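Periplasmic binding protein (Roseiflexus sp. RS-1, PDB 5GJ3) binds heme, here two molecules at once, and probably passes it on to a membrane transporter for bacterial heme uptake. Local coordinates at residues 17-22 and 26-31; 58-63 and 85-90; 68-73 and 102-107; 181-186 and 191-196; 210-215 and 219-224. One frame throughout, in Å; residues are numbered along the deposited sequence. Where two conformers were deposited one is given.

Contact 1. Residues 17-22 and 26-31; sequences EIIFAL and EYVVGV
The ring of Phe-20 meets Val-28 at a slant. Its atom CE2 lies 4.2 Å from Val-28 CG2. The Phe-20 side chain also touches Pro-38, and Arg-41 and Thr-42 of helix 39-42. The ring of Tyr-27 is covered on one face from within its own segment. Glu-26 CG sits 3.7 Å above its plane, over the centre.

The tighter contact is between branches of two aliphatic side chains. Ile-19 CG2 comes to 3.6 Å from Val-28 CG2. One methyl of Val-28 thus serves both partners on the helix. Its first torsion explains this: CG1 is anti to the backbone N (chi1 177°), which leaves CG2 to reach Ile-19 and Phe-20. Ile-19 and Val-28 are buried, and the contact between the segments is wholly apolar.

Ile-19 also touches Ile-8 and Ser-10 of strand 8-10, and Val-108 of helix 100-111. Glu-17, on the same helix, forms a salt bridge to Arg-249. Val-29 and Gly-30 bond through their backbones to Ile-8 and Ser-10. The helix therefore packs onto the parallel sheet in the manner of a beta-alpha-beta crossover, formed here by strand 8-10, helix 13-21 and strand 28-31.

Contact 2. Residues 58-63 and 85-90; sequences GILSLN and AGVPLA
Leu-60 packs against Ala-85 and Val-87 where two helices of the N-terminal alpha/beta part come to an end. The helix 76-84 closes in a Schellman motif, and Gly-86 is the residue with positive phi there. The chain then runs through Val-87 and Pro-88 into the edge strand 89-92. On the other side, helix 56-60 gives way to a type I turn from Leu-60 to Asn-63.

The backbone bonds lie within the first segment. Leu-62 N donates to Ile-59 O, and Asn-63 N donates to Leu-60 O at 3.0 Å. The second bond closes the turn from Leu-60 to Asn-63. Arg-7 NH2 bonds to the carbonyl of Leu-62 and so ties this turn to the residue just before strand 8-10. Pro-88 and Ala-90 pair through the backbone with Val-67 of the neighbouring strand.

Between the segments the contact is apolar and lies near the surface. Leu-60 is its centre, and both its methyls take part. CD1 is 4.1 Å from Ala-85 CB, while CD2 is 3.8 Å from the same CB. Ile-82 of helix 76-84 touches both Leu-60 and Val-87. Leu-60 and Val-87 lie alongside one another, running opposite ways. Val-87 has CG1 anti to its backbone N (chi1 178°), and this places CG2 within 3.7 Å of Leu-60 CD2.

Contact 3. Residues 68-73 and 102-107; sequences IGDEAA and QQKIRF. With ZN (zinc ion), chain D.
Asp-70 and Lys-104 meet at a zinc site, where Asp-70 OD2 binds the zinc ion at 2.0 Å. A water at 1.9 Å from the metal, Asp-14 and Asp-94 complete four ligands. That water, 3.0 Å from Asp-70 OD1, may donate to it, though other acceptors compete. OD1 accepts from Ala-72 N at 3.1 Å, on the anti side, 28° out of the carboxylate plane. This Asx turn helps fix the carboxylate's rotation.

Lys-104 passes obliquely, with CD 3.9 Å from Asp-70 OD2. Its NZ forms a salt bridge to Asp-94 and bonds to Asp-14 and Gly-245 O. The ammonium group probably offsets some of the negative charge round the metal.

Strand 68-70 and helix 102-107 run antiparallel, at 163°, with axes 10.5 Å apart. This is the helix-on-sheet layer of an alpha/beta fold. Ile-68 and Phe-107 point at each other, and Ile-68 CG1 and Gly-69 O meet the ring obliquely. Ile-68 CG1, anti to the backbone N (chi1 -172°), reaches Phe-107 CZ at 3.3 Å. An alanine here would remove all beyond CB, including the CG1 and CD1 that touch the ring, and Phe-107 would probably lose packing against the strand. Gly-69 O lies 3.5 Å from Phe-107 CE2.

Contact 4. Residues 181-186 and 191-196; sequences AGIVEF and PEVVIA
Ala-181 and Ile-183 belong to the loop that leads into strand 186-188, and they rest on the first turns of helix 191-197. Phe-186, at the end of the same segment, lines a heme pocket. The packing itself lies earlier in the loop, and the side chain of Ile-183 is about 12 Å from the heme.

Val-193 is the main partner on the helix. Ala-181 CB lies 4.0 Å from its CA and equally far from its CG1. On the next turn, Ala-196 CB stands 4.4 Å from Ala-181 CB. The small methyl of Ala-181 lets the two backbones come close, and the CA atoms of Ala-181 and Val-193 are 5.3 Å apart.

Ile-183 reaches Val-193 from another direction, its side chain running nearly perpendicular to that of Val-193. The chain of Ile-183 is extended (chi2 -174°), which carries CD1 out to both methyls of Val-193. It is 4.0 Å from CG1 and 4.1 Å from CG2. Both residues are buried.

The start of the helix is held by Ser-190 OG, which bonds to Val-193 N and Glu-192 OE1. Val-158 of strand 155-159 touches both Ile-183 and Val-193. The loop and helix 191-197 therefore both pack on Val-158, in one strand of the mixed sheet.

Contact 5. Residues 210-215 and 219-224; sequences ESVGGV and LKIPGL
Leu-219 comes first in the second segment and meets Val-215 by both backbone and side chain. Its N donates to Val-215 O at 3.0 Å. The bond spans four residues, as in an alpha helix, and carries the pattern of helix 214-218 one residue past its end.

The two side chains run alongside each other in a common direction. Leu-219 CD1 is 3.9 Å from Val-215 CG1. With CG1 opposite its backbone N (chi1 175°), this branch of Val-215 is the one that meets Leu-219 CD1. Leu-219 CG also packs close to the bonded carbonyl, 3.4 Å from Val-215 O. Arg-233 touches both side chains.

Ile-221 then turns its side chain back to the first segment. Its CD1 reaches Val-212 CG1 at 4.3 Å, a loose contact. Ile-221 is buried, and its carbonyl accepts from Leu-224 N at 3.1 Å. This bond closes a turn over Pro-222 and Gly-223. Leu-224 then packs on Leu-218 and on Leu-148 of strand 144-151.

Val-212 stands just before Gly-213, the C-prime residue of the Schellman motif that ends helix 206-211. It rests on Leu-150 and Leu-218. One polar bond thus sets the position of Leu-219 on the helix end, while dispersion between aliphatic groups holds the rest.

In the fold
Contacts 1, 2 and 3 lie on one side of the chain's centre and reach the same four-stranded parallel sheet. Their centres are about 13 to 17 Å apart. Contact 1 touches contact 3 through Ile-18 and Lys-104, and contact 2 through Leu-62 and Gly-30. Along the chain contact 1 comes first, while the segments of contacts 2 and 3 alternate. Contacts 4 and 5 follow in series on the opposite side, their centres about 18 Å apart, and Val-194 packs on Gly-223 and Leu-224. Contacts 1 and 4 are about 39 Å apart between centres. This split fits the two lobes of a periplasmic binding protein, with residues from both lining the heme pockets.

Contact 1. Residues 17-22 and 26-31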
# COMPACT_ATOMS: atom_id res chain seq x y z
N GLU A 17 -7.46 -1.13 -8.30
CA GLU A 17 -7.92 0.18 -7.83
C GLU A 17 -7.74 1.21 -8.92
O GLU A 17 -8.59 2.08 -9.13
CB GLU A 17 -7.14 0.59 -6.58
CG GLU A 17 -7.34 2.05 -6.21
CD GLU A 17 -6.89 2.39 -4.78
OE1 GLU A 17 -6.52 1.50 -3.97
OE2 GLU A 17 -6.94 3.58 -4.45
N ILE A 18 -6.63 1.11 -9.65
CA ILE A 18 -6.33 2.09 -10.66
C ILE A 18 -7.33 1.88 -11.86
O ILE A 18 -7.76 2.84 -12.46
CB ILE A 18 -4.87 1.93 -11.19
CG1 ILE A 18 -3.86 2.50 -10.17
CG2 ILE A 18 -4.74 2.63 -12.54
CD1 ILE A 18 -2.43 2.08 -10.49
N ILE A 19 -7.68 0.63 -12.21
CA ILE A 19 -8.61 0.40 -13.34
C ILE A 19 -9.96 1.08 -12.99
O ILE A 19 -10.56 1.76 -13.85
CB ILE A 19 -8.82 -1.11 -13.62
CG1 ILE A 19 -7.51 -1.75 -14.15
CG2 ILE A 19 -9.97 -1.37 -14.61
CD1 ILE A 19 -7.48 -3.27 -13.94
N PHE A 20 -10.42 0.85 -11.75
CA PHE A 20 -11.68 1.46 -11.28
C PHE A 20 -11.58 2.99 -11.24
O PHE A 20 -12.48 3.67 -11.69
CB PHE A 20 -12.12 0.87 -9.91
CG PHE A 20 -12.86 -0.46 -10.02
CD1 PHE A 20 -14.24 -0.50 -10.18
CD2 PHE A 20 -12.17 -1.66 -9.95
CE1 PHE A 20 -14.91 -1.70 -10.30
CE2 PHE A 20 -12.83 -2.87 -10.06
CZ PHE A 20 -14.21 -2.89 -10.25
N ALA A 21 -10.44 3.55 -10.82
CA ALA A 21 -10.26 5.01 -10.80
C ALA A 21 -10.24 5.64 -12.16
O ALA A 21 -10.57 6.86 -12.33
CB ALA A 21 -8.99 5.39 -10.02
N LEU A 22 -9.87 4.85 -13.17
CA LEU A 22 -9.86 5.37 -14.54
C LEU A 22 -11.26 5.28 -15.20
O LEU A 22 -11.45 5.73 -16.34
CB LEU A 22 -8.81 4.61 -15.41
CG LEU A 22 -7.34 4.92 -15.16
CD1 LEU A 22 -6.39 3.87 -15.78
CD2 LEU A 22 -6.97 6.33 -15.65
N GLU A 26 -16.16 -1.58 -14.95
CA GLU A 26 -17.16 -2.57 -15.40
C GLU A 26 -16.55 -3.68 -16.27
O GLU A 26 -17.18 -4.72 -16.45
CB GLU A 26 -18.33 -1.91 -16.15
CG GLU A 26 -17.96 -1.60 -17.58
CD GLU A 26 -18.80 -0.48 -18.18
OE1 GLU A 26 -18.78 0.64 -17.61
OE2 GLU A 26 -19.45 -0.74 -19.22
N TYR A 27 -15.32 -3.50 -16.77
CA TYR A 27 -14.68 -4.54 -17.60
C TYR A 27 -13.86 -5.54 -16.84
O TYR A 27 -13.31 -6.46 -17.46
CB TYR A 27 -13.81 -3.93 -18.69
CG TYR A 27 -14.61 -2.96 -19.50
CD1 TYR A 27 -15.60 -3.40 -20.41
CD2 TYR A 27 -14.41 -1.58 -19.36
CE1 TYR A 27 -16.35 -2.48 -21.16
CE2 TYR A 27 -15.16 -0.66 -20.09
CZ TYR A 27 -16.13 -1.10 -20.97
OH TYR A 27 -16.85 -0.13 -21.66
N VAL A 28 -13.81 -5.41 -15.51
CA VAL A 28 -12.97 -6.32 -14.73
C VAL A 28 -13.81 -7.56 -14.42
O VAL A 28 -14.91 -7.44 -13.90
CB VAL A 28 -12.39 -5.68 -13.42
CG1 VAL A 28 -11.60 -6.72 -12.62
CG2 VAL A 28 -11.57 -4.42 -13.70
N VAL A 29 -13.29 -8.74 -14.72
CA VAL A 29 -13.99 -10.00 -14.49
C VAL A 29 -13.39 -10.87 -13.40
O VAL A 29 -14.01 -11.88 -12.98
CB VAL A 29 -14.18 -10.85 -15.79
CG1 VAL A 29 -14.91 -10.08 -16.89
CG2 VAL A 29 -12.86 -11.45 -16.32
N GLY A 30 -12.21 -10.51 -12.90
CA GLY A 30 -11.55 -11.34 -11.88
C GLY A 30 -10.50 -10.51 -11.19
O GLY A 30 -9.85 -9.67 -11.84
N VAL A 31 -10.37 -10.71 -9.87
CA VAL A 31 -9.38 -9.96 -9.06
C VAL A 31 -8.68 -10.87 -8.07
O VAL A 31 -9.16 -11.95 -7.75
CB VAL A 31 -10.03 -8.81 -8.26
CG1 VAL A 31 -10.54 -7.73 -9.21
CG2 VAL A 31 -11.11 -9.32 -7.29

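Contact 2. Residues 58-63 and 85-90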
# COMPACT_ATOMS: atom_id res chain seq x y z
N GLY A 58 -7.77 -20.42 -12.23
CA GLY A 58 -8.69 -19.39 -11.81
C GLY A 58 -8.70 -18.17 -12.74
O GLY A 58 -9.74 -17.59 -12.99
N ILE A 59 -7.54 -17.77 -13.24
CA ILE A 59 -7.48 -16.68 -14.20
C ILE A 59 -8.06 -17.17 -15.57
O ILE A 59 -8.89 -16.49 -16.19
CB ILE A 59 -6.00 -16.20 -14.43
CG1 ILE A 59 -5.43 -15.53 -13.18
CG2 ILE A 59 -5.90 -15.23 -15.61
CD1 ILE A 59 -3.90 -15.62 -13.10
N LEU A 60 -7.56 -18.31 -16.08
CA LEU A 60 -7.91 -18.69 -17.48
C LEU A 60 -9.37 -19.09 -17.70
O LEU A 60 -9.94 -18.87 -18.78
CB LEU A 60 -6.94 -19.73 -18.06
CG LEU A 60 -5.49 -19.23 -18.11
CD1 LEU A 60 -4.59 -20.43 -18.30
CD2 LEU A 60 -5.25 -18.17 -19.21
N SER A 61 -9.99 -19.62 -16.64
CA SER A 61 -11.37 -20.02 -16.73
C SER A 61 -12.33 -18.80 -16.79
O SER A 61 -13.52 -18.97 -17.05
CB SER A 61 -11.73 -20.98 -15.61
OG SER A 61 -11.92 -20.29 -14.41
N LEU A 62 -11.82 -17.58 -16.58
CA LEU A 62 -12.65 -16.39 -16.75
C LEU A 62 -12.64 -15.87 -18.20
O LEU A 62 -13.23 -14.83 -18.47
CB LEU A 62 -12.22 -15.26 -15.80
CG LEU A 62 -12.26 -15.62 -14.31
CD1 LEU A 62 -11.57 -14.52 -13.50
CD2 LEU A 62 -13.69 -15.88 -13.85
N ASN A 63 -11.92 -16.57 -19.08
CA ASN A 63 -11.74 -16.19 -20.49
C ASN A 63 -11.38 -14.75 -20.66
O ASN A 63 -12.09 -13.99 -21.37
CB ASN A 63 -12.98 -16.52 -21.35
CG ASN A 63 -13.41 -17.95 -21.19
OD1 ASN A 63 -14.54 -18.21 -20.82
ND2 ASN A 63 -12.49 -18.87 -21.40
N ALA A 85 -1.14 -20.07 -22.89
CA ALA A 85 -2.54 -20.06 -23.33
C ALA A 85 -2.84 -18.99 -24.39
O ALA A 85 -3.97 -18.93 -24.90
CB ALA A 85 -3.49 -19.88 -22.16
N GLY A 86 -1.86 -18.13 -24.72
CA GLY A 86 -2.11 -17.12 -25.73
C GLY A 86 -2.95 -15.93 -25.27
O GLY A 86 -3.48 -15.22 -26.11
N VAL A 87 -3.08 -15.70 -23.94
CA VAL A 87 -3.86 -14.51 -23.42
C VAL A 87 -2.97 -13.27 -23.26
O VAL A 87 -1.87 -13.36 -22.62
CB VAL A 87 -4.50 -14.85 -22.05
CG1 VAL A 87 -5.25 -13.64 -21.46
CG2 VAL A 87 -5.44 -16.04 -22.21
N PRO A 88 -3.36 -12.12 -23.85
CA PRO A 88 -2.50 -10.95 -23.67
C PRO A 88 -2.20 -10.63 -22.21
O PRO A 88 -3.10 -10.57 -21.38
CB PRO A 88 -3.32 -9.79 -24.26
CG PRO A 88 -4.14 -10.46 -25.34
CD PRO A 88 -4.49 -11.82 -24.76
N LEU A 89 -0.93 -10.35 -21.93
CA LEU A 89 -0.49 -10.13 -20.56
C LEU A 89 0.48 -8.95 -20.56
O LEU A 89 1.34 -8.82 -21.50
CB LEU A 89 0.24 -11.41 -20.09
CG LEU A 89 1.06 -11.29 -18.79
CD1 LEU A 89 0.16 -11.10 -17.62
CD2 LEU A 89 1.89 -12.57 -18.63
N ALA A 90 0.35 -8.04 -19.57
CA ALA A 90 1.40 -7.03 -19.39
C ALA A 90 1.66 -6.85 -17.89
O ALA A 90 0.73 -6.93 -17.08
CB ALA A 90 0.96 -5.72 -19.99

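Contact 3. Residues 68-73 and 102-107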
# COMPACT_ATOMS: atom_id res chain seq x y z
N ILE A 68 -3.49 -8.05 -16.58
CA ILE A 68 -2.62 -6.98 -16.25
C ILE A 68 -2.21 -7.03 -14.75
O ILE A 68 -3.04 -7.33 -13.88
CB ILE A 68 -3.27 -5.63 -16.68
CG1 ILE A 68 -2.32 -4.47 -16.54
CG2 ILE A 68 -4.53 -5.23 -15.89
CD1 ILE A 68 -2.88 -3.20 -17.20
N GLY A 69 -0.95 -6.71 -14.46
CA GLY A 69 -0.47 -6.76 -13.04
C GLY A 69 0.86 -6.01 -12.94
O GLY A 69 1.30 -5.36 -13.90
N ASP A 70 1.49 -6.06 -11.78
CA ASP A 70 2.79 -5.43 -11.68
C ASP A 70 3.73 -6.45 -11.07
O ASP A 70 3.36 -7.66 -10.96
CB ASP A 70 2.69 -4.11 -10.91
CG ASP A 70 2.33 -4.30 -9.44
OD1 ASP A 70 2.56 -5.37 -8.83
OD2 ASP A 70 1.81 -3.33 -8.88
N GLU A 71 4.94 -6.03 -10.76
CA GLU A 71 6.01 -6.96 -10.37
C GLU A 71 5.74 -7.83 -9.14
O GLU A 71 6.41 -8.84 -8.98
CB GLU A 71 7.38 -6.24 -10.20
CG GLU A 71 7.40 -5.20 -9.08
CD GLU A 71 8.76 -4.51 -8.93
OE1 GLU A 71 9.02 -3.41 -9.52
OE2 GLU A 71 9.60 -5.09 -8.21
N ALA A 72 4.77 -7.46 -8.29
CA ALA A 72 4.38 -8.34 -7.18
C ALA A 72 3.63 -9.61 -7.63
O ALA A 72 3.56 -10.56 -6.85
CB ALA A 72 3.54 -7.59 -6.13
N ALA A 73 3.10 -9.64 -8.86
CA ALA A 73 2.31 -10.76 -9.32
C ALA A 73 3.17 -11.99 -9.49
O ALA A 73 4.26 -11.94 -10.09
CB ALA A 73 1.62 -10.44 -10.69
N GLN A 102 2.12 7.47 -10.52
CA GLN A 102 2.05 7.99 -11.91
C GLN A 102 2.46 6.93 -12.98
O GLN A 102 1.84 6.79 -14.05
CB GLN A 102 2.91 9.27 -11.95
CG GLN A 102 3.54 9.67 -13.27
CD GLN A 102 4.78 8.88 -13.69
OE1 GLN A 102 4.84 8.39 -14.83
NE2 GLN A 102 5.79 8.75 -12.80
N GLN A 103 3.53 6.21 -12.71
CA GLN A 103 3.98 5.17 -13.62
C GLN A 103 2.92 4.06 -13.79
O GLN A 103 2.63 3.65 -14.90
CB GLN A 103 5.28 4.61 -13.07
CG GLN A 103 6.16 3.87 -14.03
CD GLN A 103 7.40 3.46 -13.27
OE1 GLN A 103 7.67 2.27 -13.09
NE2 GLN A 103 8.10 4.45 -12.70
N LYS A 104 2.32 3.60 -12.69
CA LYS A 104 1.32 2.53 -12.79
C LYS A 104 0.04 3.01 -13.48
O LYS A 104 -0.63 2.25 -14.25
CB LYS A 104 1.01 1.94 -11.40
CG LYS A 104 2.19 1.11 -10.85
CD LYS A 104 1.85 0.48 -9.48
CE LYS A 104 1.75 1.47 -8.36
NZ LYS A 104 1.58 0.83 -6.98
N ILE A 105 -0.29 4.28 -13.20
CA ILE A 105 -1.49 4.88 -13.84
C ILE A 105 -1.32 4.95 -15.35
O ILE A 105 -2.22 4.51 -16.08
CB ILE A 105 -1.85 6.25 -13.23
CG1 ILE A 105 -2.42 6.07 -11.81
CG2 ILE A 105 -2.86 7.00 -14.12
CD1 ILE A 105 -2.29 7.34 -11.00
N ARG A 106 -0.16 5.45 -15.82
CA ARG A 106 0.11 5.50 -17.27
C ARG A 106 0.14 4.12 -17.93
O ARG A 106 -0.33 3.94 -19.08
CB ARG A 106 1.41 6.27 -17.58
CG ARG A 106 1.32 7.74 -17.14
CD ARG A 106 2.60 8.54 -17.45
NE ARG A 106 2.23 9.94 -17.52
CZ ARG A 106 2.62 10.90 -16.67
NH1 ARG A 106 3.47 10.64 -15.68
NH2 ARG A 106 2.19 12.16 -16.84
N PHE A 107 0.69 3.13 -17.20
CA PHE A 107 0.76 1.75 -17.69
C PHE A 107 -0.66 1.17 -17.93
O PHE A 107 -0.96 0.63 -19.01
CB PHE A 107 1.56 0.89 -16.72
CG PHE A 107 1.24 -0.59 -16.76
CD1 PHE A 107 1.76 -1.40 -17.78
CD2 PHE A 107 0.51 -1.18 -15.72
CE1 PHE A 107 1.53 -2.80 -17.79
CE2 PHE A 107 0.28 -2.55 -15.70
CZ PHE A 107 0.80 -3.40 -16.75
ZN ZN D . 1.78 -3.11 -6.86
O HOH W 1 1.44 -4.86 -6.06

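Contact 4. Residues 181-186 and 191-196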
# COMPACT_ATOMS: atom_id res chain seq x y z
N ALA A 181 17.63 1.30 14.70
CA ALA A 181 17.95 -0.09 15.07
C ALA A 181 18.72 -0.80 13.94
O ALA A 181 19.01 -1.98 14.04
CB ALA A 181 16.69 -0.86 15.47
N GLY A 182 19.04 -0.06 12.87
CA GLY A 182 19.79 -0.61 11.73
C GLY A 182 18.98 -1.31 10.64
O GLY A 182 19.55 -1.78 9.64
N ILE A 183 17.66 -1.34 10.82
CA ILE A 183 16.75 -2.14 10.01
C ILE A 183 16.61 -1.76 8.54
O ILE A 183 16.31 -0.62 8.19
CB ILE A 183 15.39 -2.23 10.74
CG1 ILE A 183 15.67 -2.78 12.14
CG2 ILE A 183 14.39 -3.05 9.94
CD1 ILE A 183 14.47 -3.09 13.00
N VAL A 184 16.89 -2.75 7.68
CA VAL A 184 16.64 -2.66 6.24
C VAL A 184 15.44 -3.60 5.98
O VAL A 184 15.44 -4.71 6.52
CB VAL A 184 17.87 -3.14 5.44
CG1 VAL A 184 17.52 -3.37 3.97
CG2 VAL A 184 19.02 -2.16 5.57
N GLU A 185 14.44 -3.16 5.20
CA GLU A 185 13.26 -4.02 4.86
C GLU A 185 12.51 -4.50 6.12
O GLU A 185 12.40 -3.72 7.05
CB GLU A 185 13.63 -5.13 3.85
CG GLU A 185 14.02 -4.54 2.48
CD GLU A 185 14.82 -5.46 1.56
OE1 GLU A 185 14.62 -6.69 1.59
OE2 GLU A 185 15.66 -4.95 0.77
N PHE A 186 12.00 -5.73 6.17
CA PHE A 186 11.29 -6.22 7.37
C PHE A 186 12.17 -7.00 8.34
O PHE A 186 12.86 -7.93 7.94
CB PHE A 186 10.08 -7.08 6.99
CG PHE A 186 8.94 -6.29 6.45
CD1 PHE A 186 9.01 -5.72 5.18
CD2 PHE A 186 7.80 -6.08 7.22
CE1 PHE A 186 7.95 -4.97 4.68
CE2 PHE A 186 6.74 -5.33 6.73
CZ PHE A 186 6.82 -4.77 5.46
N PRO A 191 13.11 -6.25 22.17
CA PRO A 191 13.45 -5.28 23.22
C PRO A 191 14.48 -4.22 22.76
O PRO A 191 14.29 -3.01 23.00
CB PRO A 191 14.03 -6.16 24.34
CG PRO A 191 13.29 -7.47 24.17
CD PRO A 191 13.10 -7.65 22.68
N GLU A 192 15.52 -4.66 22.08
CA GLU A 192 16.59 -3.81 21.58
C GLU A 192 16.09 -2.78 20.57
O GLU A 192 16.50 -1.60 20.63
CB GLU A 192 17.68 -4.66 20.92
CG GLU A 192 18.45 -5.57 21.87
CD GLU A 192 17.69 -6.84 22.30
OE1 GLU A 192 16.56 -7.11 21.83
OE2 GLU A 192 18.25 -7.59 23.14
N VAL A 193 15.24 -3.22 19.63
CA VAL A 193 14.65 -2.35 18.60
C VAL A 193 13.85 -1.24 19.32
O VAL A 193 14.01 -0.08 19.01
CB VAL A 193 13.72 -3.16 17.63
CG1 VAL A 193 13.08 -2.23 16.61
CG2 VAL A 193 14.52 -4.28 16.92
N VAL A 194 13.02 -1.63 20.29
CA VAL A 194 12.16 -0.70 21.04
C VAL A 194 13.00 0.36 21.83
O VAL A 194 12.68 1.56 21.77
CB VAL A 194 11.10 -1.41 21.93
CG1 VAL A 194 10.28 -0.40 22.73
CG2 VAL A 194 10.18 -2.29 21.10
N ILE A 195 14.09 -0.07 22.47
CA ILE A 195 14.99 0.87 23.17
C ILE A 195 15.57 1.87 22.21
O ILE A 195 15.55 3.06 22.48
CB ILE A 195 16.20 0.20 23.85
CG1 ILE A 195 15.75 -0.66 25.01
CG2 ILE A 195 17.23 1.28 24.23
CD1 ILE A 195 16.79 -1.67 25.46
N ALA A 196 16.06 1.39 21.07
CA ALA A 196 16.66 2.29 20.11
C ALA A 196 15.65 3.17 19.35
O ALA A 196 15.99 4.28 18.90
CB ALA A 196 17.50 1.49 19.11

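Contact 5. Residues 210-215 and 219-224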
# COMPACT_ATOMS: atom_id res chain seq x y z
N GLU A 210 -6.38 -4.81 14.89
CA GLU A 210 -7.43 -5.73 15.31
C GLU A 210 -6.87 -7.10 15.76
O GLU A 210 -7.25 -7.60 16.81
CB GLU A 210 -8.51 -5.88 14.22
CG GLU A 210 -9.89 -6.08 14.84
CD GLU A 210 -10.90 -6.72 13.88
OE1 GLU A 210 -10.69 -6.70 12.64
OE2 GLU A 210 -11.92 -7.25 14.39
N SER A 211 -5.95 -7.68 14.99
CA SER A 211 -5.34 -8.97 15.35
C SER A 211 -4.59 -9.02 16.71
O SER A 211 -4.27 -10.11 17.16
CB SER A 211 -4.36 -9.40 14.29
OG SER A 211 -3.15 -8.74 14.54
N VAL A 212 -4.23 -7.88 17.32
CA VAL A 212 -3.61 -7.91 18.66
C VAL A 212 -4.58 -7.47 19.75
O VAL A 212 -4.16 -7.25 20.87
CB VAL A 212 -2.26 -7.10 18.75
CG1 VAL A 212 -1.20 -7.70 17.84
CG2 VAL A 212 -2.46 -5.61 18.47
N GLY A 213 -5.85 -7.25 19.44
CA GLY A 213 -6.80 -6.77 20.45
C GLY A 213 -6.94 -5.26 20.56
O GLY A 213 -7.24 -4.74 21.65
N GLY A 214 -6.71 -4.52 19.45
CA GLY A 214 -6.89 -3.06 19.50
C GLY A 214 -5.75 -2.39 20.26
O GLY A 214 -4.77 -3.05 20.56
N VAL A 215 -5.88 -1.08 20.54
CA VAL A 215 -4.84 -0.30 21.23
C VAL A 215 -4.49 -0.93 22.60
O VAL A 215 -3.31 -1.08 22.96
CB VAL A 215 -5.23 1.20 21.37
CG1 VAL A 215 -4.20 1.95 22.20
CG2 VAL A 215 -5.33 1.87 19.98
N LEU A 219 -0.55 -2.26 23.32
CA LEU A 219 0.27 -1.70 24.39
C LEU A 219 0.61 -2.70 25.49
O LEU A 219 1.36 -2.36 26.42
CB LEU A 219 -0.38 -0.44 24.97
CG LEU A 219 -0.47 0.62 23.87
CD1 LEU A 219 -1.01 1.93 24.40
CD2 LEU A 219 0.89 0.79 23.19
N LYS A 220 0.08 -3.93 25.39
CA LYS A 220 0.49 -5.03 26.26
C LYS A 220 1.72 -5.73 25.70
O LYS A 220 2.34 -6.55 26.37
CB LYS A 220 -0.66 -6.03 26.46
CG LYS A 220 -1.76 -5.55 27.40
CD LYS A 220 -2.89 -6.58 27.51
CE LYS A 220 -2.36 -7.97 27.79
NZ LYS A 220 -3.44 -8.94 28.12
N ILE A 221 2.09 -5.42 24.46
CA ILE A 221 3.32 -5.96 23.86
C ILE A 221 4.52 -5.32 24.59
O ILE A 221 4.57 -4.08 24.78
CB ILE A 221 3.40 -5.71 22.33
CG1 ILE A 221 2.28 -6.47 21.60
CG2 ILE A 221 4.76 -6.09 21.79
CD1 ILE A 221 2.14 -6.11 20.12
N PRO A 222 5.47 -6.15 25.05
CA PRO A 222 6.50 -5.62 25.99
C PRO A 222 7.22 -4.41 25.40
O PRO A 222 7.53 -4.41 24.21
CB PRO A 222 7.49 -6.79 26.12
CG PRO A 222 6.67 -8.01 25.82
CD PRO A 222 5.68 -7.58 24.75
N GLY A 223 7.45 -3.39 26.20
CA GLY A 223 8.20 -2.22 25.73
C GLY A 223 7.36 -1.11 25.11
O GLY A 223 7.69 0.07 25.25
N LEU A 224 6.25 -1.47 24.45
CA LEU A 224 5.48 -0.44 23.72
C LEU A 224 4.72 0.54 24.59
O LEU A 224 4.68 1.72 24.23
CB LEU A 224 4.52 -1.02 22.66
CG LEU A 224 5.17 -1.88 21.61
CD1 LEU A 224 4.11 -2.31 20.60
CD2 LEU A 224 6.27 -1.09 20.95